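Local coordinates for cell cycle serine/threonine-protein kinase CDC5/MSD2 (Saccharomyces cerevisiae, PDB 6MF4) that phosphorylates serine and threonine residues of proteins in the cell cycle, including mitotic exit, and is represented here by its substrate-recognising polo-box domain, at residues F209-L214 against F219-K224. Residues are numbered along the deposited sequence; the frame is centred on the assembly and turned at random.
Sequences FVMFEL and FQFNFK
Phe209 fits into the hollow between Phe221 and Phe223, a clear case of how an antiparallel hairpin interdigitates its side chains within one face. With CG lodged between the backbone N and the carbonyl carbon (chi1 63°), its ring stands beside both neighbours: CE2 meets Phe221 CD2 at 3.6 Å, reaching that ring's edge, while CB lies 3.7 Å from Phe223 CD1. The ring planes of Phe209 and Phe221 are inclined by 61°, an oblique meeting. Were Phe209 replaced by alanine, the space its ring takes between Phe221 and Phe223 would probably be left as a gap, and the two rings would lose a neighbour that limits their rotation.

Further along this face, the extended Met211 chain fills the next hollow. Its CG touches Phe221 CE2 at 3.6 Å, SD makes an oblique Met-aromatic contact with the same ring, and CE ends against Phe219. The Glu213 methylene CG presses on Phe219 CE2 at 3.5 Å, while its carboxylate lies close to the same ring, with OE2 salt-bridged to Arg202. Helix 269-283 packs over Met211, Phe219 and Phe221.

On the other face, Val210 CG1 rests on Asn222 CB at 3.5 Å, and Asn222 ND2 approaches the edge of the Phe212 ring. Gln220 NE2 donates to an in-plane lone pair of Asn222 OD1 (3.0 Å), and Gln220 OE1 accepts from Val99 N.

Backbone bonds pair Val210 with Asn222 and Phe212 with Gln220, twice each. In this hairpin of polo box 2, apolar packing thus joins sheet to helix, while Gln220, its amide held by Asn222 OD1, ties the other face to the backbone at Val99.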
loop_
_atom_site.group_PDB
_atom_site.type_symbol
_atom_site.label_atom_id
_atom_site.label_comp_id
_atom_site.label_asym_id
_atom_site.label_seq_id
_atom_site.Cartn_x
_atom_site.Cartn_y
_atom_site.Cartn_z
ATOM N N PHE A 209 -12.275 -1.016 -7.972
ATOM C CA PHE A 209 -11.018 -1.459 -7.376
ATOM C C PHE A 209 -10.930 -1.142 -5.890
ATOM O O PHE A 209 -11.673 -0.306 -5.368
ATOM C CB PHE A 209 -9.822 -0.821 -8.107
ATOM C CG PHE A 209 -9.773 0.680 -8.010
ATOM C CD1 PHE A 209 -10.447 1.472 -8.927
ATOM C CD2 PHE A 209 -9.042 1.302 -7.009
ATOM C CE1 PHE A 209 -10.404 2.849 -8.839
ATOM C CE2 PHE A 209 -8.991 2.682 -6.918
ATOM C CZ PHE A 209 -9.674 3.458 -7.835
ATOM N N VAL A 210 -10.027 -1.841 -5.212
ATOM C CA VAL A 210 -9.640 -1.471 -3.860
ATOM C C VAL A 210 -8.233 -0.878 -3.918
ATOM O O VAL A 210 -7.365 -1.357 -4.650
ATOM C CB VAL A 210 -9.704 -2.670 -2.882
ATOM C CG1 VAL A 210 -8.866 -3.829 -3.381
ATOM C CG2 VAL A 210 -9.270 -2.248 -1.492
ATOM N N MET A 211 -8.034 0.178 -3.135
ATOM C CA MET A 211 -6.816 0.972 -3.159
ATOM C C MET A 211 -6.111 0.890 -1.812
ATOM O O MET A 211 -6.715 1.167 -0.780
ATOM C CB MET A 211 -7.164 2.422 -3.505
ATOM C CG MET A 211 -6.029 3.429 -3.424
ATOM S SD MET A 211 -6.629 5.066 -3.917
ATOM C CE MET A 211 -5.138 6.036 -3.765
ATOM N N PHE A 212 -4.841 0.495 -1.838
ATOM C CA PHE A 212 -4.023 0.389 -0.634
ATOM C C PHE A 212 -2.920 1.437 -0.655
ATOM O O PHE A 212 -2.206 1.582 -1.649
ATOM C CB PHE A 212 -3.404 -1.006 -0.504
ATOM C CG PHE A 212 -4.408 -2.125 -0.471
ATOM C CD1 PHE A 212 -5.204 -2.327 0.643
ATOM C CD2 PHE A 212 -4.543 -2.984 -1.548
ATOM C CE1 PHE A 212 -6.123 -3.359 0.677
ATOM C CE2 PHE A 212 -5.459 -4.022 -1.516
ATOM C CZ PHE A 212 -6.245 -4.211 -0.401
ATOM N N GLU A 213 -2.786 2.158 0.451
ATOM C CA GLU A 213 -1.742 3.162 0.617
ATOM C C GLU A 213 -0.758 2.677 1.681
ATOM O O GLU A 213 -1.069 2.678 2.870
ATOM C CB GLU A 213 -2.360 4.513 0.993
ATOM C CG GLU A 213 -3.389 4.987 -0.025
ATOM C CD GLU A 213 -4.111 6.258 0.381
ATOM O OE1 GLU A 213 -3.447 7.297 0.590
ATOM O OE2 GLU A 213 -5.354 6.217 0.477
ATOM N N LEU A 214 0.414 2.230 1.235
ATOM C CA LEU A 214 1.418 1.655 2.131
ATOM C C LEU A 214 2.365 2.719 2.660
ATOM O O LEU A 214 2.540 3.774 2.049
ATOM C CB LEU A 214 2.214 0.564 1.416
ATOM C CG LEU A 214 1.397 -0.594 0.836
ATOM C CD1 LEU A 214 2.313 -1.613 0.180
ATOM C CD2 LEU A 214 0.540 -1.254 1.907
ATOM N N PHE A 219 1.500 2.643 -3.744
ATOM C CA PHE A 219 0.056 2.507 -3.900
ATOM C C PHE A 219 -0.250 1.234 -4.662
ATOM O O PHE A 219 0.357 0.974 -5.696
ATOM C CB PHE A 219 -0.532 3.711 -4.640
ATOM C CG PHE A 219 -0.418 5.004 -3.885
ATOM C CD1 PHE A 219 0.737 5.765 -3.952
ATOM C CD2 PHE A 219 -1.468 5.463 -3.111
ATOM C CE1 PHE A 219 0.837 6.958 -3.263
ATOM C CE2 PHE A 219 -1.371 6.657 -2.419
ATOM C CZ PHE A 219 -0.217 7.401 -2.493
ATOM N N GLN A 220 -1.183 0.440 -4.148
ATOM C CA GLN A 220 -1.593 -0.782 -4.824
ATOM C C GLN A 220 -3.067 -0.713 -5.181
ATOM O O GLN A 220 -3.888 -0.256 -4.384
ATOM C CB GLN A 220 -1.317 -2.006 -3.953
ATOM C CG GLN A 220 -1.661 -3.314 -4.628
ATOM C CD GLN A 220 -1.248 -4.508 -3.798
ATOM O OE1 GLN A 220 -0.296 -4.435 -3.022
ATOM N NE2 GLN A 220 -1.973 -5.611 -3.946
ATOM N N PHE A 221 -3.386 -1.173 -6.385
ATOM C CA PHE A 221 -4.750 -1.161 -6.890
ATOM C C PHE A 221 -5.144 -2.552 -7.365
ATOM O O PHE A 221 -4.573 -3.070 -8.326
ATOM C CB PHE A 221 -4.889 -0.151 -8.030
ATOM C CG PHE A 221 -4.464 1.240 -7.658
ATOM C CD1 PHE A 221 -3.130 1.602 -7.695
ATOM C CD2 PHE A 221 -5.399 2.185 -7.272
ATOM C CE1 PHE A 221 -2.733 2.881 -7.349
ATOM C CE2 PHE A 221 -5.008 3.462 -6.928
ATOM C CZ PHE A 221 -3.674 3.809 -6.968
ATOM N N ASN A 222 -6.109 -3.152 -6.673
ATOM C CA ASN A 222 -6.642 -4.463 -7.035
ATOM C C ASN A 222 -7.970 -4.307 -7.766
ATOM O O ASN A 222 -8.978 -3.936 -7.161
ATOM C CB ASN A 222 -6.845 -5.336 -5.793
ATOM C CG ASN A 222 -5.541 -5.766 -5.150
ATOM O OD1 ASN A 222 -4.457 -5.319 -5.529
ATOM N ND2 ASN A 222 -5.646 -6.649 -4.159
ATOM N N PHE A 223 -7.970 -4.595 -9.063
ATOM C CA PHE A 223 -9.164 -4.428 -9.883
ATOM C C PHE A 223 -10.006 -5.704 -9.888
ATOM O O PHE A 223 -9.514 -6.785 -9.561
ATOM C CB PHE A 223 -8.767 -4.028 -11.308
ATOM C CG PHE A 223 -7.964 -2.756 -11.372
ATOM C CD1 PHE A 223 -8.592 -1.528 -11.500
ATOM C CD2 PHE A 223 -6.581 -2.789 -11.284
ATOM C CE1 PHE A 223 -7.855 -0.358 -11.548
ATOM C CE2 PHE A 223 -5.841 -1.623 -11.328
ATOM C CZ PHE A 223 -6.476 -0.407 -11.462
ATOM N N LYS A 224 -11.275 -5.559 -10.257
ATOM C CA LYS A 224 -12.237 -6.662 -10.258
ATOM C C LYS A 224 -11.778 -7.881 -11.057
ATOM O O LYS A 224 -12.154 -9.010 -10.751
ATOM C CB LYS A 224 -13.576 -6.178 -10.815
ATOM C CG LYS A 224 -14.271 -5.150 -9.943
#